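Local coordinates for protein Ara h 8 allergen isoform (Arachis hypogaea, PDB 6V8S) that binds the hydrophobic dye 8-anilino-1-naphthalene sulfonate and probably binds small hydrophobic ligands, as pathogenesis-related proteins of the Bet v 1 type do, at residues A37-E42 against T57-G62; D82-G87 against L95-F100; G51-V56 against L68-A73. All coordinates share one frame; numbering follows the deposited sequence.

Contact 1: residues A37-E42 against T57-G62; sequences AIQSIE and TAVEDG. With 2AN (8-anilino-1-naphthalene sulfonate), chain Q.
Val59 N bonds to Ala37 O and Gln39 N to Thr57 O, each at 2.9 Å, in an antiparallel pairing. Thr57 N then bonds to Ser40 O. Ile38 pairs with Ala58 and Ser40 with Thr57, a shift of one residue. Thus two residues, Gln39 and Ser40, stand opposite the single Thr57, a classic beta bulge.

Side-chain hydrogen bonds gather at the bulge. Ser40 OG and Thr57 OG1 lie 2.6 Å apart, a hydroxyl-to-hydroxyl bond in which either may be the donor. Both oxygens sit between their own backbone N and carbonyl carbon (chi1 59° in each), and this turns them to each other on the same face of the sheet. Gln39 folds back at chi2 (-57°) and gives its NE2 to Ala37 O at 3.1 Å, almost straight. It comes from above the carbonyl plane, while Val59 N reaches the same oxygen much nearer that plane. Ala37 O is therefore gripped twice.

Apolar contacts are lighter. The CG of Gln39 lies 3.9 Å from Val59 CG2. On the face opposite Ser40 and Thr57, Ile38 CG1 is 4.3 Å from Ala58 CB.

One bound dye molecule lies on the face of Ile38 and Ala58. Ala58 CB is 3.5 Å from C14 of its anilino ring, and Ile38 CD1 is 4.0 Å from C3 of the naphthalene. Lys138 and Gln92 hold the dye by hydrogen bonds.

The two segments belong to the hairpin of strands 38-45 and 53-60, and 38-45 is an outermost strand of the sheet. Helix 27-34 packs on Ile38 through Thr31 and Pro32. Beyond Thr57, Val59 and Glu60 comes strand 63-75.

Contact 2: residues D82-G87 against L95-F100; sequences DYTISG and LEKVSF. With 2AN (8-anilino-1-naphthalene sulfonate), chain Q.
Tyr83 and Phe100 pack closely on one face of this antiparallel pair. The planes are tilted by only 11°, but the rings are displaced with little overlap. The nearest atoms are Tyr83 CE2 and Phe100 CD1, 3.3 Å apart. Phe100 CB sits over the Tyr83 ring in a CH-pi contact, 3.7 Å from the centroid. In return the Tyr83 hydroxyl lies over one face of the Phe100 ring, toward its rim. Tyr83 CG stands between its backbone N and carbonyl carbon (chi1 63°), and this leans the ring across toward Phe100. Ile85 CD1 continues the apolar row, 3.6 Å from Phe100 CE1, and also touches the naphthalene of a bound dye.

Four backbone bonds join Tyr83 to Phe100 and Ile85 to Val98. The strands form the hairpin 80-86/95-107 of the Bet v 1 fold, whose curved sheet wraps the long helix 129-152. Val135 and Ser139 of that helix rest on Phe100.

The opposite face is polar and looser. Thr84 OG1 lies 3.5 Å from Ser99 CB, but its hydrogen bond goes to Asp72 OD2, in the neighbouring strand 63-75. Thr84 CG2 meets the aliphatic chain of Lys97, whose amino end runs off from the strand pair. Near the hairpin's loop, Ser86 CB and Lys97 CB are 4.0 Å apart. Beyond them a water bridges the two segments, accepting from Gly87 N and donating to Glu96 O at 2.6 Å.

Contact 3: residues G51-V56 against L68-A73; sequences GTVKKV and LHKIDA
A lysine and a histidine, Lys54 and His69, extend together from the same face of this antiparallel pair. Lys54 NZ comes within 3.8 Å of His69 NE2. Lys54 NZ and His69 NE2 both hydrogen-bond to Tyr81 OH, and Lys54 NZ also forms a salt bridge with Asp28 OD1. That carboxylate would be expected to offset the lysine charge in this buried place. Tyr83 stacks on the His69 ring.

The strands belong to the hairpin 53-60/63-75 in the antiparallel sheet of the Bet v 1 fold. Lys54 and His69 form a hydrogen-bonded pair, with bonds in both directions between their backbones. Further along, Ile71 N bonds to Thr52 O at 2.9 Å, and Gly51 N to Ile71 O at 2.8 Å. The pairing thus extends back past the start of strand 53-60 into the loop that precedes it.

Thr52 and Ile71 also lie alongside each other. Ile71 CD1 meets Thr52 CB at 3.7 Å and reaches on to the CE of Lys54. The Thr52 hydroxyl is held by Gly49 and Gly48.

Val53, Lys55, Leu68 and Lys70 occupy the other face. Val53 divides its branches between two neighbours. Its CG1 lies 4.1 Å from Leu68 CD1, while CG2 rests on the aliphatic part of Lys70. The same Leu68 CD1 lies against the backbone of Lys55, 4.0 Å from its CA. Lys55 makes a cation-pi contact with Tyr66.

Lys70 holds CG anti to its backbone N (chi1 -179°), and its chain runs out past Val53 toward the loop. There Lys70 CE comes to 3.4 Å from Gly51 O.

All three contacts pair neighbouring strands of one antiparallel sheet. Contact 1 joins strands 38-45 and 53-60, contact 3 joins 53-60 and 63-75, and contact 2 joins 80-86 and 95-107. Contacts 1 and 3 share strand 53-60 and alternate along the chain. Their centres are about 17 Å apart, yet they touch where Glu42 O meets Lys55 N. Contact 2 follows both in sequence. Its centre is about 9 Å from that of contact 3, and Asp82 N meets Ala73 O between them. Contacts 1 and 2 are about 18 Å apart between centres and do not touch, but the same dye molecule reaches both, consistent with both lining the Bet v 1 ligand-binding cavity.

Contact 1: residues A37-E42 against T57-G62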
loop_
_atom_site.group_PDB
_atom_site.type_symbol
_atom_site.label_atom_id
_atom_site.label_comp_id
_atom_site.label_asym_id
_atom_site.label_seq_id
_atom_site.Cartn_x
_atom_site.Cartn_y
_atom_site.Cartn_z
ATOM N N ALA A 37 -1.182 11.329 -9.689
ATOM C CA ALA A 37 -2.041 10.409 -10.461
ATOM C C ALA A 37 -3.300 9.987 -9.660
ATOM O O ALA A 37 -4.334 9.715 -10.302
ATOM C CB ALA A 37 -1.268 9.207 -10.946
ATOM N N ILE A 38 -3.251 9.935 -8.324
ATOM C CA ILE A 38 -4.372 9.394 -7.505
ATOM C C ILE A 38 -5.386 10.499 -7.203
ATOM O O ILE A 38 -5.035 11.489 -6.604
ATOM C CB ILE A 38 -3.844 8.697 -6.237
ATOM C CG1 ILE A 38 -3.023 7.465 -6.631
ATOM C CG2 ILE A 38 -4.978 8.379 -5.257
ATOM C CD1 ILE A 38 -2.333 6.822 -5.458
ATOM N N GLN A 39 -6.621 10.314 -7.655
ATOM C CA GLN A 39 -7.715 11.310 -7.564
ATOM C C GLN A 39 -8.467 11.126 -6.253
ATOM O O GLN A 39 -8.866 12.158 -5.678
ATOM C CB GLN A 39 -8.669 11.148 -8.729
ATOM C CG GLN A 39 -7.986 11.218 -10.087
ATOM C CD GLN A 39 -7.214 12.504 -10.281
ATOM O OE1 GLN A 39 -7.818 13.581 -10.398
ATOM N NE2 GLN A 39 -5.885 12.395 -10.314
ATOM N N SER A 40 -8.695 9.898 -5.799
ATOM C CA SER A 40 -9.491 9.645 -4.562
ATOM C C SER A 40 -9.322 8.198 -4.080
ATOM O O SER A 40 -8.908 7.316 -4.887
ATOM C CB SER A 40 -10.946 9.897 -4.806
ATOM O OG SER A 40 -11.421 9.048 -5.853
ATOM N N ILE A 41 -9.572 8.034 -2.784
ATOM C CA ILE A 41 -9.633 6.751 -2.051
ATOM C C ILE A 41 -10.937 6.779 -1.247
ATOM O O ILE A 41 -11.016 7.525 -0.324
ATOM C CB ILE A 41 -8.382 6.514 -1.194
ATOM C CG1 ILE A 41 -7.115 6.675 -2.030
ATOM C CG2 ILE A 41 -8.458 5.148 -0.565
ATOM C CD1 ILE A 41 -5.827 6.260 -1.329
ATOM N N GLU A 42 -11.946 6.034 -1.694
ATOM C CA GLU A 42 -13.330 6.019 -1.151
ATOM C C GLU A 42 -13.588 4.650 -0.521
ATOM O O GLU A 42 -13.314 3.637 -1.176
ATOM C CB GLU A 42 -14.326 6.257 -2.289
ATOM C CG GLU A 42 -15.774 6.535 -1.898
ATOM C CD GLU A 42 -16.729 6.487 -3.091
ATOM O OE1 GLU A 42 -16.494 5.677 -4.059
ATOM O OE2 GLU A 42 -17.729 7.268 -3.082
ATOM N N THR A 57 -8.964 5.514 -7.231
ATOM C CA THR A 57 -9.087 5.991 -8.610
ATOM C C THR A 57 -7.842 6.769 -8.993
ATOM O O THR A 57 -7.435 7.609 -8.199
ATOM C CB THR A 57 -10.356 6.829 -8.722
ATOM O OG1 THR A 57 -10.201 7.881 -7.795
ATOM C CG2 THR A 57 -11.518 5.941 -8.366
ATOM N N ALA A 58 -7.300 6.546 -10.184
ATOM C CA ALA A 58 -6.120 7.279 -10.671
ATOM C C ALA A 58 -6.243 7.566 -12.162
ATOM O O ALA A 58 -7.011 6.868 -12.832
ATOM C CB ALA A 58 -4.882 6.507 -10.400
ATOM N N VAL A 59 -5.461 8.520 -12.635
ATOM C CA VAL A 59 -5.473 8.957 -14.058
ATOM C C VAL A 59 -4.072 8.764 -14.624
ATOM O O VAL A 59 -3.105 9.095 -13.930
ATOM C CB VAL A 59 -5.908 10.428 -14.197
ATOM C CG1 VAL A 59 -5.633 10.928 -15.598
ATOM C CG2 VAL A 59 -7.375 10.618 -13.865
ATOM N N GLU A 60 -3.985 8.166 -15.810
ATOM C CA GLU A 60 -2.702 7.976 -16.510
ATOM C C GLU A 60 -2.935 8.088 -18.010
ATOM O O GLU A 60 -3.819 7.443 -18.507
ATOM C CB GLU A 60 -2.056 6.646 -16.169
ATOM C CG GLU A 60 -3.000 5.674 -15.527
ATOM C CD GLU A 60 -2.279 4.536 -14.851
ATOM O OE1 GLU A 60 -1.079 4.372 -15.118
ATOM O OE2 GLU A 60 -2.919 3.849 -14.067
ATOM N N ASP A 61 -2.113 8.883 -18.663
ATOM C CA ASP A 61 -2.218 9.126 -20.131
ATOM C C ASP A 61 -3.629 9.615 -20.492
ATOM O O ASP A 61 -4.145 9.160 -21.500
ATOM C CB ASP A 61 -1.740 7.893 -20.900
ATOM C CG ASP A 61 -0.524 7.260 -20.258
ATOM O OD1 ASP A 61 0.444 7.977 -20.108
ATOM O OD2 ASP A 61 -0.588 6.076 -19.855
ATOM N N GLY A 62 -4.240 10.435 -19.628
ATOM C CA GLY A 62 -5.579 11.030 -19.773
ATOM C C GLY A 62 -6.726 10.077 -19.467
ATOM O O GLY A 62 -7.867 10.529 -19.501
HETATM C C1 2AN Q . -2.211 1.419 -7.559
HETATM C C2 2AN Q . -2.639 2.520 -6.894
HETATM C C3 2AN Q . -2.246 2.795 -5.579
HETATM C C4 2AN Q . -1.331 2.008 -4.970
HETATM C C5 2AN Q . -0.844 0.842 -5.611
HETATM C C6 2AN Q . 0.070 0.015 -4.924
HETATM C C7 2AN Q . 0.541 -1.105 -5.481
HETATM C C8 2AN Q . 0.112 -1.489 -6.759
HETATM N N 2AN Q . -2.637 1.209 -8.882
HETATM S S 2AN Q . -1.188 -1.365 -9.065
HETATM C C9 2AN Q . -0.724 -0.695 -7.501
HETATM C C10 2AN Q . -1.282 0.504 -6.932
HETATM C C11 2AN Q . -3.646 1.886 -9.604
HETATM C C12 2AN Q . -3.539 1.933 -10.992
HETATM C C13 2AN Q . -4.518 2.556 -11.752
HETATM C C14 2AN Q . -5.612 3.124 -11.150
HETATM C C15 2AN Q . -5.734 3.079 -9.780
HETATM C C16 2AN Q . -4.765 2.458 -9.004
HETATM O O1 2AN Q . -0.835 -0.296 -10.167
HETATM O O2 2AN Q . -0.360 -2.505 -9.331
HETATM O O3 2AN Q . -2.599 -1.594 -9.006
#

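Contact 2: residues D82-G87 against L95-F100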
loop_
_atom_site.group_PDB
_atom_site.type_symbol
_atom_site.label_atom_id
_atom_site.label_comp_id
_atom_site.label_asym_id
_atom_site.label_seq_id
_atom_site.Cartn_x
_atom_site.Cartn_y
_atom_site.Cartn_z
ATOM N N ASP A 82 -2.146 -4.977 7.171
ATOM C CA ASP A 82 -2.127 -6.019 6.117
ATOM C C ASP A 82 -3.297 -5.718 5.181
ATOM O O ASP A 82 -4.404 -5.490 5.676
ATOM C CB ASP A 82 -2.226 -7.431 6.675
ATOM C CG ASP A 82 -1.180 -7.801 7.721
ATOM O OD1 ASP A 82 -0.196 -7.071 7.890
ATOM O OD2 ASP A 82 -1.368 -8.820 8.393
ATOM N N TYR A 83 -3.059 -5.725 3.882
ATOM C CA TYR A 83 -4.052 -5.308 2.881
ATOM C C TYR A 83 -3.739 -5.969 1.546
ATOM O O TYR A 83 -2.585 -6.334 1.295
ATOM C CB TYR A 83 -4.095 -3.776 2.766
ATOM C CG TYR A 83 -2.811 -3.156 2.292
ATOM C CD1 TYR A 83 -1.797 -2.865 3.164
ATOM C CD2 TYR A 83 -2.605 -2.885 0.943
ATOM C CE1 TYR A 83 -0.588 -2.334 2.733
ATOM C CE2 TYR A 83 -1.406 -2.367 0.485
ATOM C CZ TYR A 83 -0.399 -2.094 1.383
ATOM O OH TYR A 83 0.761 -1.541 0.922
ATOM N N THR A 84 -4.756 -6.101 0.703
ATOM C CA THR A 84 -4.697 -6.790 -0.590
ATOM C C THR A 84 -5.133 -5.796 -1.668
ATOM O O THR A 84 -6.177 -5.138 -1.462
ATOM C CB THR A 84 -5.542 -8.075 -0.524
ATOM O OG1 THR A 84 -4.901 -8.972 0.392
ATOM C CG2 THR A 84 -5.676 -8.759 -1.858
ATOM N N ILE A 85 -4.358 -5.672 -2.742
ATOM C CA ILE A 85 -4.785 -4.906 -3.943
ATOM C C ILE A 85 -5.263 -5.900 -5.004
ATOM O O ILE A 85 -4.506 -6.890 -5.325
ATOM C CB ILE A 85 -3.669 -3.988 -4.460
ATOM C CG1 ILE A 85 -3.175 -3.041 -3.370
ATOM C CG2 ILE A 85 -4.174 -3.166 -5.654
ATOM C CD1 ILE A 85 -1.930 -2.238 -3.767
ATOM N N SER A 86 -6.471 -5.680 -5.515
ATOM C CA SER A 86 -7.036 -6.526 -6.600
ATOM C C SER A 86 -7.982 -5.750 -7.493
ATOM O O SER A 86 -8.211 -4.552 -7.224
ATOM C CB SER A 86 -7.799 -7.726 -6.032
ATOM O OG SER A 86 -8.921 -7.268 -5.266
ATOM N N GLY A 87 -8.344 -6.356 -8.609
ATOM C CA GLY A 87 -9.566 -6.112 -9.377
ATOM C C GLY A 87 -9.632 -4.708 -9.948
ATOM O O GLY A 87 -8.594 -4.026 -10.107
ATOM N N LEU A 95 -1.883 -10.267 -12.927
ATOM C CA LEU A 95 -2.074 -10.490 -11.475
ATOM C C LEU A 95 -3.553 -10.768 -11.180
ATOM O O LEU A 95 -4.415 -9.996 -11.641
ATOM C CB LEU A 95 -1.597 -9.272 -10.690
ATOM C CG LEU A 95 -0.084 -9.059 -10.631
ATOM C CD1 LEU A 95 0.293 -7.922 -9.742
ATOM C CD2 LEU A 95 0.676 -10.324 -10.196
ATOM N N GLU A 96 -3.788 -11.753 -10.321
ATOM C CA GLU A 96 -5.087 -11.943 -9.636
ATOM C C GLU A 96 -5.154 -10.958 -8.473
ATOM O O GLU A 96 -6.214 -10.341 -8.326
ATOM C CB GLU A 96 -5.257 -13.369 -9.096
ATOM C CG GLU A 96 -5.337 -14.428 -10.142
ATOM C CD GLU A 96 -5.181 -15.848 -9.609
ATOM O OE1 GLU A 96 -5.615 -16.789 -10.348
ATOM O OE2 GLU A 96 -4.666 -16.045 -8.464
ATOM N N LYS A 97 -4.075 -10.821 -7.697
ATOM C CA LYS A 97 -4.038 -9.918 -6.519
ATOM C C LYS A 97 -2.582 -9.815 -6.014
ATOM O O LYS A 97 -1.720 -10.683 -6.351
ATOM C CB LYS A 97 -4.969 -10.423 -5.409
ATOM C CG LYS A 97 -4.599 -11.808 -4.832
ATOM C CD LYS A 97 -5.423 -12.201 -3.650
ATOM C CE LYS A 97 -5.048 -13.572 -3.146
ATOM N NZ LYS A 97 -5.902 -14.019 -2.035
ATOM N N VAL A 98 -2.323 -8.792 -5.209
ATOM C CA VAL A 98 -1.055 -8.696 -4.427
ATOM C C VAL A 98 -1.434 -8.422 -2.981
ATOM O O VAL A 98 -2.218 -7.467 -2.734
ATOM C CB VAL A 98 -0.105 -7.602 -4.981
ATOM C CG1 VAL A 98 1.275 -7.696 -4.357
ATOM C CG2 VAL A 98 -0.086 -7.589 -6.447
ATOM N N SER A 99 -0.935 -9.246 -2.093
ATOM C CA SER A 99 -1.214 -9.113 -0.643
ATOM C C SER A 99 0.039 -8.595 0.074
ATOM O O SER A 99 1.169 -9.119 -0.161
ATOM C CB SER A 99 -1.732 -10.431 -0.086
ATOM O OG SER A 99 -0.649 -11.340 -0.048
ATOM N N PHE A 100 -0.150 -7.607 0.922
ATOM C CA PHE A 100 0.908 -6.908 1.700
ATOM C C PHE A 100 0.669 -7.175 3.186
ATOM O O PHE A 100 -0.486 -7.086 3.672
ATOM C CB PHE A 100 0.860 -5.399 1.438
ATOM C CG PHE A 100 1.141 -4.990 0.029
ATOM C CD1 PHE A 100 0.136 -4.953 -0.917
ATOM C CD2 PHE A 100 2.406 -4.601 -0.363
ATOM C CE1 PHE A 100 0.388 -4.593 -2.228
ATOM C CE2 PHE A 100 2.653 -4.165 -1.655
ATOM C CZ PHE A 100 1.644 -4.210 -2.592
HETATM C C1 2AN Q . -2.211 1.419 -7.559
HETATM C C2 2AN Q . -2.639 2.520 -6.894
HETATM C C3 2AN Q . -2.246 2.795 -5.579
HETATM C C4 2AN Q . -1.331 2.008 -4.970
HETATM C C5 2AN Q . -0.844 0.842 -5.611
HETATM C C6 2AN Q . 0.070 0.015 -4.924
HETATM C C7 2AN Q . 0.541 -1.105 -5.481
HETATM C C8 2AN Q . 0.112 -1.489 -6.759
HETATM N N 2AN Q . -2.637 1.209 -8.882
HETATM S S 2AN Q . -1.188 -1.365 -9.065
HETATM C C9 2AN Q . -0.724 -0.695 -7.501
HETATM C C10 2AN Q . -1.282 0.504 -6.932
HETATM C C11 2AN Q . -3.646 1.886 -9.604
HETATM C C12 2AN Q . -3.539 1.933 -10.992
HETATM C C13 2AN Q . -4.518 2.556 -11.752
HETATM C C14 2AN Q . -5.612 3.124 -11.150
HETATM C C15 2AN Q . -5.734 3.079 -9.780
HETATM C C16 2AN Q . -4.765 2.458 -9.004
HETATM O O1 2AN Q . -0.835 -0.296 -10.167
HETATM O O2 2AN Q . -0.360 -2.505 -9.331
HETATM O O3 2AN Q . -2.599 -1.594 -9.006
HETATM O O HOH W 1 -7.840 -8.896 -9.671
#

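Contact 3: residues G51-V56 against L68-A73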
loop_
_atom_site.group_PDB
_atom_site.type_symbol
_atom_site.label_atom_id
_atom_site.label_comp_id
_atom_site.label_asym_id
_atom_site.label_seq_id
_atom_site.Cartn_x
_atom_site.Cartn_y
_atom_site.Cartn_z
ATOM N N GLY A 51 -11.777 -6.367 6.520
ATOM C CA GLY A 51 -12.886 -6.511 5.568
ATOM C C GLY A 51 -13.223 -5.208 4.852
ATOM O O GLY A 51 -13.965 -5.264 3.822
ATOM N N THR A 52 -12.757 -4.063 5.322
ATOM C CA THR A 52 -13.020 -2.752 4.663
ATOM C C THR A 52 -12.462 -2.783 3.242
ATOM O O THR A 52 -11.325 -3.234 3.053
ATOM C CB THR A 52 -12.390 -1.577 5.434
ATOM O OG1 THR A 52 -12.976 -1.540 6.720
ATOM C CG2 THR A 52 -12.571 -0.255 4.743
ATOM N N VAL A 53 -13.210 -2.322 2.274
ATOM C CA VAL A 53 -12.774 -2.235 0.847
ATOM C C VAL A 53 -12.774 -0.765 0.460
ATOM O O VAL A 53 -13.782 -0.072 0.723
ATOM C CB VAL A 53 -13.697 -3.025 -0.089
ATOM C CG1 VAL A 53 -13.288 -2.874 -1.551
ATOM C CG2 VAL A 53 -13.698 -4.500 0.315
ATOM N N LYS A 54 -11.685 -0.351 -0.174
ATOM C CA LYS A 54 -11.484 1.027 -0.671
ATOM C C LYS A 54 -11.304 0.968 -2.177
ATOM O O LYS A 54 -10.609 0.080 -2.668
ATOM C CB LYS A 54 -10.256 1.667 -0.024
ATOM C CG LYS A 54 -10.168 1.536 1.482
ATOM C CD LYS A 54 -8.924 2.241 2.016
ATOM C CE LYS A 54 -8.613 1.962 3.447
ATOM N NZ LYS A 54 -7.219 2.384 3.712
ATOM N N LYS A 55 -11.911 1.911 -2.859
ATOM C CA LYS A 55 -11.747 2.124 -4.307
ATOM C C LYS A 55 -10.717 3.234 -4.499
ATOM O O LYS A 55 -10.972 4.352 -4.034
ATOM C CB LYS A 55 -13.100 2.421 -4.924
ATOM C CG LYS A 55 -13.071 2.624 -6.408
ATOM C CD LYS A 55 -14.334 3.080 -7.016
ATOM C CE LYS A 55 -15.250 1.935 -7.375
ATOM N NZ LYS A 55 -16.312 2.396 -8.296
ATOM N N VAL A 56 -9.605 2.917 -5.156
ATOM C CA VAL A 56 -8.528 3.884 -5.441
ATOM C C VAL A 56 -8.636 4.241 -6.925
ATOM O O VAL A 56 -8.408 3.369 -7.759
ATOM C CB VAL A 56 -7.160 3.321 -5.081
ATOM C CG1 VAL A 56 -6.056 4.352 -5.331
ATOM C CG2 VAL A 56 -7.114 2.829 -3.637
ATOM N N LEU A 68 -9.089 -2.013 -6.223
ATOM C CA LEU A 68 -9.708 -2.194 -4.891
ATOM C C LEU A 68 -8.606 -2.510 -3.880
ATOM O O LEU A 68 -7.720 -3.318 -4.192
ATOM C CB LEU A 68 -10.739 -3.323 -4.945
ATOM C CG LEU A 68 -12.027 -3.023 -5.709
ATOM C CD1 LEU A 68 -12.554 -1.637 -5.369
ATOM C CD2 LEU A 68 -11.808 -3.155 -7.202
ATOM N N HIS A 69 -8.689 -1.887 -2.710
ATOM C CA HIS A 69 -7.760 -2.155 -1.584
ATOM C C HIS A 69 -8.585 -2.720 -0.422
ATOM O O HIS A 69 -9.520 -2.037 0.014
ATOM C CB HIS A 69 -6.979 -0.860 -1.317
ATOM C CG HIS A 69 -6.278 -0.734 -0.009
ATOM N ND1 HIS A 69 -5.023 -0.186 0.089
ATOM C CD2 HIS A 69 -6.661 -1.012 1.254
ATOM C CE1 HIS A 69 -4.653 -0.148 1.352
ATOM N NE2 HIS A 69 -5.635 -0.657 2.085
ATOM N N LYS A 70 -8.254 -3.929 0.033
ATOM C CA LYS A 70 -9.045 -4.610 1.089
ATOM C C LYS A 70 -8.172 -4.806 2.330
ATOM O O LYS A 70 -7.090 -5.381 2.187
ATOM C CB LYS A 70 -9.607 -5.945 0.595
ATOM C CG LYS A 70 -10.460 -6.685 1.620
ATOM C CD LYS A 70 -11.472 -7.639 1.026
ATOM C CE LYS A 70 -12.709 -7.790 1.883
ATOM N NZ LYS A 70 -13.306 -9.141 1.766
ATOM N N ILE A 71 -8.652 -4.351 3.490
ATOM C CA ILE A 71 -7.903 -4.487 4.769
ATOM C C ILE A 71 -8.054 -5.923 5.232
ATOM O O ILE A 71 -9.179 -6.342 5.500
ATOM C CB ILE A 71 -8.388 -3.485 5.826
ATOM C CG1 ILE A 71 -8.363 -2.049 5.286
ATOM C CG2 ILE A 71 -7.597 -3.646 7.106
ATOM C CD1 ILE A 71 -8.792 -0.982 6.295
ATOM N N ASP A 72 -6.940 -6.655 5.312
ATOM C CA ASP A 72 -6.902 -8.033 5.875
ATOM C C ASP A 72 -6.701 -7.942 7.394
ATOM O O ASP A 72 -7.289 -8.735 8.103
ATOM C CB ASP A 72 -5.826 -8.860 5.163
ATOM C CG ASP A 72 -5.995 -8.864 3.636
ATOM O OD1 ASP A 72 -7.139 -9.064 3.177
ATOM O OD2 ASP A 72 -4.992 -8.648 2.901
ATOM N N ALA A 73 -5.879 -7.019 7.899
ATOM C CA ALA A 73 -5.699 -6.823 9.358
ATOM C C ALA A 73 -5.153 -5.426 9.637
ATOM O O ALA A 73 -4.457 -4.836 8.765
ATOM C CB ALA A 73 -4.813 -7.894 9.943
#